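Local coordinates for protein chitinase (Paenibacillus sp. FPU-7, PDB 5GZT) that probably hydrolyses beta-1,4 linkages between N-acetylglucosamine units at random internal positions in chitin and chitodextrins, at residues N540-G545 / S549-S554; N569-I572 / G576-R579; R579-T584 / A605-E610. All coordinates share one frame; numbering follows the deposited sequence.

Contact 1. Residues N540-G545 / S549-S554; sequences NVENKG and SEKAGS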
ATOM      1  N   ASN B 540     -25.856  -2.118 -24.162  1.00 21.68           N
ATOM      2  CA  ASN B 540     -26.169  -2.023 -25.584  1.00 23.09           C
ATOM      3  C   ASN B 540     -24.947  -1.946 -26.478  1.00 26.97           C
ATOM      4  O   ASN B 540     -24.902  -1.132 -27.429  1.00 24.14           O
ATOM      5  CB  ASN B 540     -27.114  -0.790 -25.854  1.00 23.21           C
ATOM      6  CG  ASN B 540     -28.432  -0.930 -25.096  1.00 24.51           C
ATOM      7  OD1 ASN B 540     -29.080  -1.938 -25.186  1.00 27.99           O
ATOM      8  ND2 ASN B 540     -28.697  -0.034 -24.218  1.00 27.99           N
ATOM      9  N   VAL B 541     -24.062  -2.922 -26.305  1.00 24.03           N
ATOM     10  CA  VAL B 541     -22.835  -3.039 -27.104  1.00 20.20           C
ATOM     11  C   VAL B 541     -23.155  -3.947 -28.247  1.00 22.44           C
ATOM     12  O   VAL B 541     -23.834  -4.946 -28.064  1.00 21.74           O
ATOM     13  CB  VAL B 541     -21.705  -3.619 -26.211  1.00 20.30           C
ATOM     14  CG1 VAL B 541     -20.416  -3.901 -26.970  1.00 18.32           C
ATOM     15  CG2 VAL B 541     -21.470  -2.688 -25.039  1.00 22.37           C
ATOM     16  N   GLU B 542     -22.683  -3.628 -29.456  1.00 21.23           N
ATOM     17  CA  GLU B 542     -22.959  -4.473 -30.578  1.00 24.03           C
ATOM     18  C   GLU B 542     -22.337  -5.855 -30.308  1.00 23.87           C
ATOM     19  O   GLU B 542     -21.233  -5.986 -29.782  1.00 21.24           O
ATOM     20  CB  GLU B 542     -22.332  -3.915 -31.893  1.00 26.19           C
ATOM     21  CG  GLU B 542     -23.031  -2.603 -32.322  1.00 30.08           C
ATOM     22  CD  GLU B 542     -22.405  -1.883 -33.512  1.00 32.82           C
ATOM     23  OE1 GLU B 542     -21.299  -2.237 -34.080  1.00 31.73           O
ATOM     24  OE2 GLU B 542     -23.078  -0.907 -33.822  1.00 35.57           O
ATOM     25  N   ASN B 543     -23.049  -6.855 -30.771  1.00 23.29           N
ATOM     26  CA  ASN B 543     -22.748  -8.203 -30.516  1.00 25.40           C
ATOM     27  C   ASN B 543     -21.860  -8.712 -31.601  1.00 21.65           C
ATOM     28  O   ASN B 543     -22.264  -9.467 -32.430  1.00 23.54           O
ATOM     29  CB  ASN B 543     -24.048  -9.021 -30.422  1.00 24.64           C
ATOM     30  CG  ASN B 543     -23.764 -10.401 -29.972  1.00 29.71           C
ATOM     31  OD1 ASN B 543     -22.649 -10.713 -29.642  1.00 25.03           O
ATOM     32  ND2 ASN B 543     -24.752 -11.247 -29.991  1.00 32.79           N
ATOM     33  N   LYS B 544     -20.621  -8.343 -31.490  1.00 20.71           N
ATOM     34  CA  LYS B 544     -19.571  -8.593 -32.411  1.00 21.95           C
ATOM     35  C   LYS B 544     -18.297  -8.906 -31.629  1.00 20.08           C
ATOM     36  O   LYS B 544     -18.002  -8.253 -30.637  1.00 19.87           O
ATOM     37  CB  LYS B 544     -19.280  -7.321 -33.267  1.00 23.72           C
ATOM     38  CG  LYS B 544     -20.486  -6.896 -34.128  1.00 25.28           C
ATOM     39  CD  LYS B 544     -20.243  -5.592 -34.867  1.00 28.87           C
ATOM     40  CE  LYS B 544     -21.494  -5.290 -35.763  1.00 36.44           C
ATOM     41  NZ  LYS B 544     -21.378  -3.913 -36.304  1.00 42.06           N
ATOM     42  N   GLY B 545     -17.517  -9.834 -32.152  1.00 20.81           N
ATOM     43  CA  GLY B 545     -16.172 -10.110 -31.653  1.00 20.19           C
ATOM     44  C   GLY B 545     -16.321 -10.642 -30.228  1.00 20.22           C
ATOM     45  O   GLY B 545     -17.158 -11.434 -29.977  1.00 21.22           O
ATOM     46  N   SER B 549     -13.628  -3.073 -27.857  1.00 18.35           N
ATOM     47  CA  SER B 549     -13.493  -2.132 -29.013  1.00 16.96           C
ATOM     48  C   SER B 549     -14.715  -2.219 -29.931  1.00 20.97           C
ATOM     49  O   SER B 549     -14.572  -2.370 -31.112  1.00 22.26           O
ATOM     50  CB  SER B 549     -12.191  -2.367 -29.779  1.00 17.53           C
ATOM     51  OG  SER B 549     -11.082  -2.270 -28.865  1.00 20.94           O
ATOM     52  N   GLU B 550     -15.922  -2.349 -29.381  1.00 19.69           N
ATOM     53  CA  GLU B 550     -17.095  -2.384 -30.203  1.00 20.97           C
ATOM     54  C   GLU B 550     -17.957  -1.193 -29.769  1.00 22.02           C
ATOM     55  O   GLU B 550     -17.891  -0.689 -28.605  1.00 20.30           O
ATOM     56  CB  GLU B 550     -17.917  -3.696 -30.037  1.00 20.93           C
ATOM     57  CG  GLU B 550     -17.131  -4.993 -30.365  1.00 22.57           C
ATOM     58  CD  GLU B 550     -16.836  -5.137 -31.827  1.00 23.59           C
ATOM     59  OE1 GLU B 550     -17.447  -4.382 -32.650  1.00 28.35           O
ATOM     60  OE2 GLU B 550     -15.941  -5.910 -32.183  1.00 23.73           O
ATOM     61  N   LYS B 551     -18.844  -0.807 -30.673  1.00 23.76           N
ATOM     62  CA  LYS B 551     -19.668   0.394 -30.440  1.00 23.85           C
ATOM     63  C   LYS B 551     -20.733   0.066 -29.410  1.00 23.45           C
ATOM     64  O   LYS B 551     -21.245  -1.028 -29.384  1.00 21.90           O
ATOM     65  CB  LYS B 551     -20.305   0.877 -31.781  1.00 27.25           C
ATOM     66  CG  LYS B 551     -19.304   1.469 -32.760  1.00 32.04           C
ATOM     67  CD  LYS B 551     -19.925   1.811 -34.126  1.00 37.62           C
ATOM     68  CE  LYS B 551     -18.894   2.470 -35.072  1.00 42.36           C
ATOM     69  NZ  LYS B 551     -18.462   1.508 -36.160  1.00 50.52           N
ATOM     70  N   ALA B 552     -21.049   1.028 -28.562  1.00 24.89           N
ATOM     71  CA  ALA B 552     -22.114   0.931 -27.580  1.00 25.73           C
ATOM     72  C   ALA B 552     -23.177   2.009 -27.810  1.00 30.17           C
ATOM     73  O   ALA B 552     -22.833   3.187 -28.052  1.00 31.32           O
ATOM     74  CB  ALA B 552     -21.514   1.141 -26.224  1.00 27.87           C
ATOM     75  N   GLY B 553     -24.444   1.613 -27.662  1.00 29.74           N
ATOM     76  CA  GLY B 553     -25.597   2.536 -27.750  1.00 30.10           C
ATOM     77  C   GLY B 553     -25.896   3.236 -26.440  1.00 28.26           C
ATOM     78  O   GLY B 553     -25.025   3.838 -25.788  1.00 28.39           O
ATOM     79  N   SER B 554     -27.131   3.156 -26.030  1.00 26.82           N
ATOM     80  CA  SER B 554     -27.583   3.974 -24.932  1.00 28.09           C
ATOM     81  C   SER B 554     -27.132   3.408 -23.621  1.00 27.07           C
ATOM     82  O   SER B 554     -27.388   2.275 -23.354  1.00 29.84           O
ATOM     83  CB  SER B 554     -29.153   4.077 -24.919  1.00 28.47           C
ATOM     84  OG  SER B 554     -29.651   4.499 -23.651  1.00 27.92           O
TER
HETATM   85  O   HOH W   1     -18.955  -2.192 -33.114  1.00 21.02           O
HETATM   86  O   HOH W   2     -20.168  -0.892 -36.535  1.00 40.97           O
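N540 folds its CG back beside its own backbone N (chi1 -61°), which carries the amide across to S554, while E550 bends at its second torsion (chi2 -70°) and lays its carboxylate against K544. The two segments are arms of the long loop between strands 534-538 and 561-563, in the small insertion domain that GH18 chitinases of this type carry on their TIM barrel. The arms run antiparallel and are joined by a single beta bridge at V541 and A552, a non-hydrogen-bonded pair. Bonds flank it on both sides: G553 N donates to N540 O at 2.8 Å and E542 N to K551 O at 3.0 Å. Beyond the bridge, N540 ND2 donates to S554 O at 2.8 Å in the carbonyl plane, on a lone pair; an amide suits this place because it can extend the backbone pattern with a side-chain N-H.

V541 is the buried residue here. Its CG2 rests on A552 CB (4.0 Å) and its CG1 meets E550 CB, while the branched side chain also leans on F591 of strand 587-591. On the polar flank, E542 and K551 lie side by side, and the aliphatic part of K544 crosses E550, with K544 CB 3.5 Å from E550 OE1. K544 NZ forms a salt bridge with E542 OE1 at 2.8 Å, approaching from above the carboxylate plane. E542 OE1 and E550 OE1 are 4.6 Å apart, and a water donating to both probably eases their repulsion while accepting from K551 N. A second water donates to E542 OE1 and accepts from K551 NZ at 3.0 Å.

Contact 2. Residues N569-I572 / G576-R579; sequences NNYI and GYTR. With FMT (formic acid), chain H.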
ATOM      1  N   ASN B 569     -19.726 -12.972  -7.352  1.00 19.10           N
ATOM      2  CA  ASN B 569     -20.943 -13.667  -6.979  1.00 19.06           C
ATOM      3  C   ASN B 569     -21.860 -13.995  -8.159  1.00 18.17           C
ATOM      4  O   ASN B 569     -22.406 -15.069  -8.177  1.00 17.44           O
ATOM      5  CB  ASN B 569     -21.683 -12.882  -5.908  1.00 22.73           C
ATOM      6  CG  ASN B 569     -20.970 -12.915  -4.531  1.00 24.24           C
ATOM      7  OD1 ASN B 569     -20.076 -13.712  -4.234  1.00 26.93           O
ATOM      8  ND2 ASN B 569     -21.389 -12.034  -3.714  1.00 26.34           N
ATOM      9  N   ASN B 570     -22.024 -13.085  -9.135  1.00 16.43           N
ATOM     10  CA  ASN B 570     -23.095 -13.222 -10.085  1.00 17.29           C
ATOM     11  C   ASN B 570     -22.718 -13.054 -11.571  1.00 16.84           C
ATOM     12  O   ASN B 570     -23.570 -13.328 -12.446  1.00 15.18           O
ATOM     13  CB  ASN B 570     -24.227 -12.233  -9.730  1.00 20.12           C
ATOM     14  CG  ASN B 570     -24.816 -12.504  -8.353  1.00 21.28           C
ATOM     15  OD1 ASN B 570     -24.935 -11.626  -7.463  1.00 23.60           O
ATOM     16  ND2 ASN B 570     -25.109 -13.730  -8.150  1.00 19.21           N
ATOM     17  N   TYR B 571     -21.461 -12.686 -11.879  1.00 14.19           N
ATOM     18  CA  TYR B 571     -21.131 -12.394 -13.303  1.00 14.20           C
ATOM     19  C   TYR B 571     -19.968 -13.207 -13.907  1.00 14.08           C
ATOM     20  O   TYR B 571     -20.028 -13.614 -15.069  1.00 12.43           O
ATOM     21  CB  TYR B 571     -20.800 -10.937 -13.464  1.00 15.51           C
ATOM     22  CG  TYR B 571     -21.938  -9.960 -13.374  1.00 16.03           C
ATOM     23  CD1 TYR B 571     -22.435  -9.582 -12.139  1.00 15.96           C
ATOM     24  CD2 TYR B 571     -22.444  -9.354 -14.497  1.00 16.30           C
ATOM     25  CE1 TYR B 571     -23.481  -8.673 -12.046  1.00 17.38           C
ATOM     26  CE2 TYR B 571     -23.508  -8.411 -14.434  1.00 17.18           C
ATOM     27  CZ  TYR B 571     -23.981  -8.052 -13.184  1.00 20.63           C
ATOM     28  OH  TYR B 571     -24.986  -7.101 -13.058  1.00 19.67           O
ATOM     29  N   ILE B 572     -18.864 -13.338 -13.186  1.00 13.43           N
ATOM     30  CA  ILE B 572     -17.644 -13.857 -13.886  1.00 14.43           C
ATOM     31  C   ILE B 572     -17.865 -15.364 -14.178  1.00 15.18           C
ATOM     32  O   ILE B 572     -17.936 -16.195 -13.259  1.00 14.34           O
ATOM     33  CB  ILE B 572     -16.347 -13.678 -13.086  1.00 14.53           C
ATOM     34  CG1 ILE B 572     -16.070 -12.235 -12.762  1.00 14.90           C
ATOM     35  CG2 ILE B 572     -15.163 -14.260 -13.902  1.00 14.09           C
ATOM     36  CD1 ILE B 572     -14.989 -11.994 -11.678  1.00 14.30           C
ATOM     37  N   GLY B 576     -24.577 -16.234 -18.245  1.00 19.19           N
ATOM     38  CA  GLY B 576     -24.328 -15.954 -19.679  1.00 19.60           C
ATOM     39  C   GLY B 576     -23.160 -14.985 -19.953  1.00 19.05           C
ATOM     40  O   GLY B 576     -22.927 -14.618 -21.087  1.00 18.48           O
ATOM     41  N   TYR B 577     -22.402 -14.587 -18.936  1.00 17.30           N
ATOM     42  CA  TYR B 577     -21.278 -13.682 -19.150  1.00 15.94           C
ATOM     43  C   TYR B 577     -19.995 -14.542 -19.365  1.00 15.75           C
ATOM     44  O   TYR B 577     -19.629 -15.368 -18.462  1.00 18.41           O
ATOM     45  CB  TYR B 577     -21.100 -12.717 -17.966  1.00 15.14           C
ATOM     46  CG  TYR B 577     -22.057 -11.566 -17.932  1.00 17.17           C
ATOM     47  CD1 TYR B 577     -23.310 -11.707 -17.401  1.00 16.33           C
ATOM     48  CD2 TYR B 577     -21.730 -10.361 -18.510  1.00 19.15           C
ATOM     49  CE1 TYR B 577     -24.243 -10.640 -17.422  1.00 19.06           C
ATOM     50  CE2 TYR B 577     -22.637  -9.300 -18.543  1.00 19.82           C
ATOM     51  CZ  TYR B 577     -23.885  -9.429 -17.996  1.00 19.07           C
ATOM     52  OH  TYR B 577     -24.765  -8.320 -18.054  1.00 18.52           O
ATOM     53  N   THR B 578     -19.296 -14.330 -20.491  1.00 15.90           N
ATOM     54  CA  THR B 578     -18.080 -15.058 -20.826  1.00 16.05           C
ATOM     55  C   THR B 578     -16.909 -14.203 -20.322  1.00 15.78           C
ATOM     56  O   THR B 578     -16.871 -12.975 -20.538  1.00 15.54           O
ATOM     57  CB  THR B 578     -18.023 -15.326 -22.326  1.00 16.16           C
ATOM     58  OG1 THR B 578     -19.114 -16.152 -22.657  1.00 16.95           O
ATOM     59  CG2 THR B 578     -16.787 -15.994 -22.748  1.00 16.18           C
ATOM     60  N   ARG B 579     -15.937 -14.849 -19.704  1.00 14.31           N
ATOM     61  CA  ARG B 579     -14.670 -14.237 -19.290  1.00 15.81           C
ATOM     62  C   ARG B 579     -13.699 -14.276 -20.474  1.00 16.20           C
ATOM     63  O   ARG B 579     -13.515 -15.313 -21.079  1.00 16.10           O
ATOM     64  CB  ARG B 579     -14.034 -14.961 -18.069  1.00 16.55           C
ATOM     65  CG  ARG B 579     -12.729 -14.215 -17.718  1.00 18.67           C
ATOM     66  CD  ARG B 579     -12.167 -14.636 -16.375  1.00 18.03           C
ATOM     67  NE  ARG B 579     -11.921 -16.049 -16.290  1.00 14.99           N
ATOM     68  CZ  ARG B 579     -10.736 -16.656 -16.416  1.00 15.46           C
ATOM     69  NH1 ARG B 579      -9.619 -16.018 -16.838  1.00 14.26           N
ATOM     70  NH2 ARG B 579     -10.668 -17.972 -16.225  1.00 12.92           N
TER
HETATM   71  C   FMT H4006      -8.656 -13.251 -17.608  1.00 39.69           C
HETATM   72  O1  FMT H4006      -9.764 -13.452 -18.212  1.00 26.65           O
HETATM   73  O2  FMT H4006      -8.311 -13.019 -16.279  1.00 25.65           O
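Y571 and Y577 stand side by side with their hydroxyls pointing the same way, but their rings are turned to form a tilted T-shaped (edge-to-face) pair, planes 58° apart and centroids 4.9 Å apart. The pair spans a helix-turn-strand connection in the insertion domain of the GH18 barrel, where helix 564-570 hands over to strand 578-582. Y571 brings its edge: CD2 stands over the centre of the Y577 ring, 3.6 Å above its plane, and Y571 CE2 is 3.7 Å from Y577 CZ. Tyrosine suits both partly exposed positions, since its flat ring can pack against its partner and against L590 and I597 of the sheet. Contact begins at the backbone below the rings, where Y577 CB lies 3.2 Å from Y571 O.

The second layer is buried. I572 directs its CB away from 576-579, yet its CG2 branch comes back to R579 CD at 3.9 Å, an apolar contact with the aliphatic part of the arginine. R579 runs out extended and then bends at its third torsion (chi3 57°), which turns the guanidinium toward a bound formic acid, probably from the crystallisation liquor. R579 NH1 donates to L683 O in the immunoglobulin-like region as well as to the formic acid, and a long, multiply donating side chain fits a place where two parts of the chain meet. At the guanidinium edge, R579 NH1 gives its hydrogen bond to formic acid O1 at 2.9 Å, with an N-H...O angle of 158°.

Contact 3. Residues R579-T584 / A605-E610; sequences RYWDDT and AAYKAE. With FMT (formic acid), chain H.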
ATOM      1  N   ARG B 579     -15.937 -14.849 -19.704  1.00 14.31           N
ATOM      2  CA  ARG B 579     -14.670 -14.237 -19.290  1.00 15.81           C
ATOM      3  C   ARG B 579     -13.699 -14.276 -20.474  1.00 16.20           C
ATOM      4  O   ARG B 579     -13.515 -15.313 -21.079  1.00 16.10           O
ATOM      5  CB  ARG B 579     -14.034 -14.961 -18.069  1.00 16.55           C
ATOM      6  CG  ARG B 579     -12.729 -14.215 -17.718  1.00 18.67           C
ATOM      7  CD  ARG B 579     -12.167 -14.636 -16.375  1.00 18.03           C
ATOM      8  NE  ARG B 579     -11.921 -16.049 -16.290  1.00 14.99           N
ATOM      9  CZ  ARG B 579     -10.736 -16.656 -16.416  1.00 15.46           C
ATOM     10  NH1 ARG B 579      -9.619 -16.018 -16.838  1.00 14.26           N
ATOM     11  NH2 ARG B 579     -10.668 -17.972 -16.225  1.00 12.92           N
ATOM     12  N   TYR B 580     -13.128 -13.115 -20.830  1.00 14.62           N
ATOM     13  CA  TYR B 580     -12.127 -12.994 -21.896  1.00 13.39           C
ATOM     14  C   TYR B 580     -10.887 -12.324 -21.317  1.00 12.79           C
ATOM     15  O   TYR B 580     -10.942 -11.736 -20.273  1.00 11.13           O
ATOM     16  CB  TYR B 580     -12.696 -12.090 -22.998  1.00 14.20           C
ATOM     17  CG  TYR B 580     -13.754 -12.732 -23.868  1.00 14.19           C
ATOM     18  CD1 TYR B 580     -13.485 -13.863 -24.583  1.00 13.74           C
ATOM     19  CD2 TYR B 580     -15.033 -12.203 -23.971  1.00 15.59           C
ATOM     20  CE1 TYR B 580     -14.451 -14.432 -25.430  1.00 14.83           C
ATOM     21  CE2 TYR B 580     -15.964 -12.758 -24.848  1.00 15.19           C
ATOM     22  CZ  TYR B 580     -15.667 -13.847 -25.539  1.00 15.22           C
ATOM     23  OH  TYR B 580     -16.602 -14.414 -26.350  1.00 15.05           O
ATOM     24  N   TRP B 581      -9.743 -12.426 -21.998  1.00 12.79           N
ATOM     25  CA  TRP B 581      -8.536 -11.806 -21.568  1.00 12.40           C
ATOM     26  C   TRP B 581      -7.940 -11.101 -22.784  1.00 13.05           C
ATOM     27  O   TRP B 581      -7.904 -11.642 -23.881  1.00 13.68           O
ATOM     28  CB  TRP B 581      -7.595 -12.918 -21.173  1.00 13.14           C
ATOM     29  CG  TRP B 581      -6.189 -12.491 -20.770  1.00 13.97           C
ATOM     30  CD1 TRP B 581      -5.025 -12.744 -21.461  1.00 13.07           C
ATOM     31  CD2 TRP B 581      -5.807 -11.791 -19.588  1.00 13.32           C
ATOM     32  NE1 TRP B 581      -3.997 -12.226 -20.780  1.00 12.61           N
ATOM     33  CE2 TRP B 581      -4.413 -11.655 -19.633  1.00 12.85           C
ATOM     34  CE3 TRP B 581      -6.519 -11.197 -18.531  1.00 14.10           C
ATOM     35  CZ2 TRP B 581      -3.651 -11.054 -18.596  1.00 13.34           C
ATOM     36  CZ3 TRP B 581      -5.756 -10.613 -17.453  1.00 13.76           C
ATOM     37  CH2 TRP B 581      -4.340 -10.495 -17.559  1.00 14.32           C
ATOM     38  N   ASP B 582      -7.424  -9.916 -22.553  1.00 14.72           N
ATOM     39  CA  ASP B 582      -6.666  -9.198 -23.580  1.00 13.67           C
ATOM     40  C   ASP B 582      -5.204  -9.391 -23.239  1.00 12.97           C
ATOM     41  O   ASP B 582      -4.686  -8.875 -22.273  1.00 11.99           O
ATOM     42  CB  ASP B 582      -7.032  -7.724 -23.572  1.00 13.81           C
ATOM     43  CG  ASP B 582      -6.291  -6.903 -24.697  1.00 13.94           C
ATOM     44  OD1 ASP B 582      -5.141  -7.216 -25.064  1.00 14.53           O
ATOM     45  OD2 ASP B 582      -6.784  -5.843 -25.075  1.00 15.10           O
ATOM     46  N   ASP B 583      -4.541 -10.189 -24.036  1.00 15.87           N
ATOM     47  CA  ASP B 583      -3.185 -10.556 -23.743  1.00 19.30           C
ATOM     48  C   ASP B 583      -2.124  -9.520 -24.141  1.00 18.38           C
ATOM     49  O   ASP B 583      -0.978  -9.762 -23.873  1.00 18.34           O
ATOM     50  CB  ASP B 583      -2.760 -11.865 -24.409  1.00 22.14           C
ATOM     51  CG  ASP B 583      -1.608 -12.550 -23.610  1.00 22.59           C
ATOM     52  OD1 ASP B 583      -1.493 -12.554 -22.306  1.00 26.58           O
ATOM     53  OD2 ASP B 583      -0.846 -13.110 -24.329  1.00 31.42           O
ATOM     54  N   THR B 584      -2.506  -8.414 -24.723  1.00 16.94           N
ATOM     55  CA  THR B 584      -1.565  -7.286 -24.919  1.00 17.40           C
ATOM     56  C   THR B 584      -1.791  -6.280 -23.783  1.00 16.93           C
ATOM     57  O   THR B 584      -0.813  -5.898 -23.054  1.00 18.92           O
ATOM     58  CB  THR B 584      -1.875  -6.650 -26.246  1.00 20.78           C
ATOM     59  OG1 THR B 584      -1.760  -7.631 -27.267  1.00 21.10           O
ATOM     60  CG2 THR B 584      -0.950  -5.489 -26.526  1.00 24.80           C
ATOM     61  N   ALA B 605      -4.048  -7.937 -11.563  1.00 16.31           N
ATOM     62  CA  ALA B 605      -3.322  -7.554 -10.400  1.00 16.64           C
ATOM     63  C   ALA B 605      -1.874  -8.087 -10.437  1.00 18.48           C
ATOM     64  O   ALA B 605      -0.953  -7.315 -10.105  1.00 18.31           O
ATOM     65  CB  ALA B 605      -3.985  -7.899  -9.106  1.00 20.32           C
ATOM     66  N   ALA B 606      -1.660  -9.302 -10.924  1.00 15.60           N
ATOM     67  CA  ALA B 606      -0.287  -9.835 -10.976  1.00 17.87           C
ATOM     68  C   ALA B 606       0.550  -9.131 -12.051  1.00 17.35           C
ATOM     69  O   ALA B 606       1.639  -8.773 -11.771  1.00 16.72           O
ATOM     70  CB  ALA B 606      -0.246 -11.319 -11.214  1.00 18.49           C
ATOM     71  N   TYR B 607      -0.016  -8.841 -13.216  1.00 15.66           N
ATOM     72  CA  TYR B 607       0.703  -8.085 -14.230  1.00 16.29           C
ATOM     73  C   TYR B 607       1.042  -6.656 -13.807  1.00 17.80           C
ATOM     74  O   TYR B 607       2.151  -6.184 -14.100  1.00 18.38           O
ATOM     75  CB  TYR B 607      -0.024  -8.108 -15.575  1.00 14.26           C
ATOM     76  CG  TYR B 607       0.263  -9.380 -16.326  1.00 16.18           C
ATOM     77  CD1 TYR B 607       1.499  -9.551 -16.971  1.00 16.07           C
ATOM     78  CD2 TYR B 607      -0.591 -10.481 -16.251  1.00 15.56           C
ATOM     79  CE1 TYR B 607       1.789 -10.706 -17.631  1.00 15.99           C
ATOM     80  CE2 TYR B 607      -0.277 -11.668 -16.873  1.00 16.06           C
ATOM     81  CZ  TYR B 607       0.870 -11.777 -17.603  1.00 16.99           C
ATOM     82  OH  TYR B 607       1.162 -12.967 -18.239  1.00 15.77           O
ATOM     83  N   LYS B 608       0.183  -6.083 -12.983  1.00 16.51           N
ATOM     84  CA  LYS B 608       0.321  -4.758 -12.497  1.00 18.32           C
ATOM     85  C   LYS B 608       1.395  -4.673 -11.427  1.00 17.34           C
ATOM     86  O   LYS B 608       2.252  -3.771 -11.497  1.00 17.90           O
ATOM     87  CB  LYS B 608      -1.015  -4.295 -12.023  1.00 19.44           C
ATOM     88  CG  LYS B 608      -1.333  -2.860 -11.991  1.00 23.36           C
ATOM     89  CD  LYS B 608      -2.696  -2.739 -12.713  1.00 24.28           C
ATOM     90  CE  LYS B 608      -3.582  -1.890 -12.025  1.00 24.81           C
ATOM     91  NZ  LYS B 608      -4.720  -1.592 -12.948  1.00 22.06           N
ATOM     92  N   ALA B 609       1.391  -5.612 -10.497  1.00 17.13           N
ATOM     93  CA  ALA B 609       2.456  -5.781  -9.553  1.00 18.47           C
ATOM     94  C   ALA B 609       3.818  -6.005 -10.270  1.00 21.32           C
ATOM     95  O   ALA B 609       4.859  -5.416  -9.848  1.00 20.32           O
ATOM     96  CB  ALA B 609       2.164  -6.954  -8.594  1.00 19.72           C
ATOM     97  N   GLU B 610       3.848  -6.843 -11.296  1.00 19.89           N
ATOM     98  CA  GLU B 610       5.053  -7.044 -12.035  1.00 22.24           C
ATOM     99  C   GLU B 610       5.493  -5.757 -12.790  1.00 25.27           C
ATOM    100  O   GLU B 610       6.683  -5.453 -12.870  1.00 26.09           O
ATOM    101  CB  GLU B 610       5.018  -8.299 -12.905  1.00 25.09           C
ATOM    102  CG  GLU B 610       4.753  -9.616 -12.172  1.00 31.52           C
ATOM    103  CD  GLU B 610       5.799  -9.997 -11.072  1.00 33.91           C
ATOM    104  OE1 GLU B 610       6.955  -9.537 -11.169  1.00 34.76           O
ATOM    105  OE2 GLU B 610       5.477 -10.749 -10.090  1.00 30.23           O
TER
HETATM  106  C   FMT H4006      -8.656 -13.251 -17.608  1.00 39.69           C
HETATM  107  O1  FMT H4006      -9.764 -13.452 -18.212  1.00 26.65           O
HETATM  108  O2  FMT H4006      -8.311 -13.019 -16.279  1.00 25.65           O
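W581 reaches Y607 with the far end of its indole. Its CB points toward helix 602-614 and lies 3.7 Å from formic acid O1. CG stands anti to the backbone N (chi1 176°), which sends the indole outward from the strand. Along the six-membered ring, CE3 and CZ3 run beside the formic acid, with CZ3 3.7 Å from its O2. On the pyrrole side NE1 donates to D583 OD1 at 3.0 Å, in the indole plane; this bond limits the ring's rotation, and D583 OD1 also pairs with K586. CZ2 then touches Y607 CE2 at 3.8 Å and CH2 meets Y607 CD2, the two rings oblique with planes at 44°. A large indole suits this place because it is long enough to reach from the strand to the helix while its N-H is satisfied locally. Y607 turns its hydroxyl to L744 O, and W581 packs on L744 as well. The contact thus joins edge strand 578-582 of the insertion sheet to helix 602-614, whose A605, A606 and A609 pack against helix 633-642.

In the fold
All three contacts belong to the first GH18 region. Contact 1 lies in a loop joining two strands of the antiparallel insertion sheet, while contacts 2 and 3 use its edge strand 578-582 and share R579 and the formic acid. Contact 1's nearest atoms are about 9 Å from contact 2 and about 5 Å from contact 3. It is a surface contact, held by two backbone bonds, a side-chain amide, charges and waters. Contact 2 is partly buried and relies on aromatic and aliphatic packing. Contact 3, also at the surface, is the smallest, a single ring pair linking strand to helix. All three lean on strand 587-591: V541 on F591, the tyrosines of contact 2 on L590, W581 on P588.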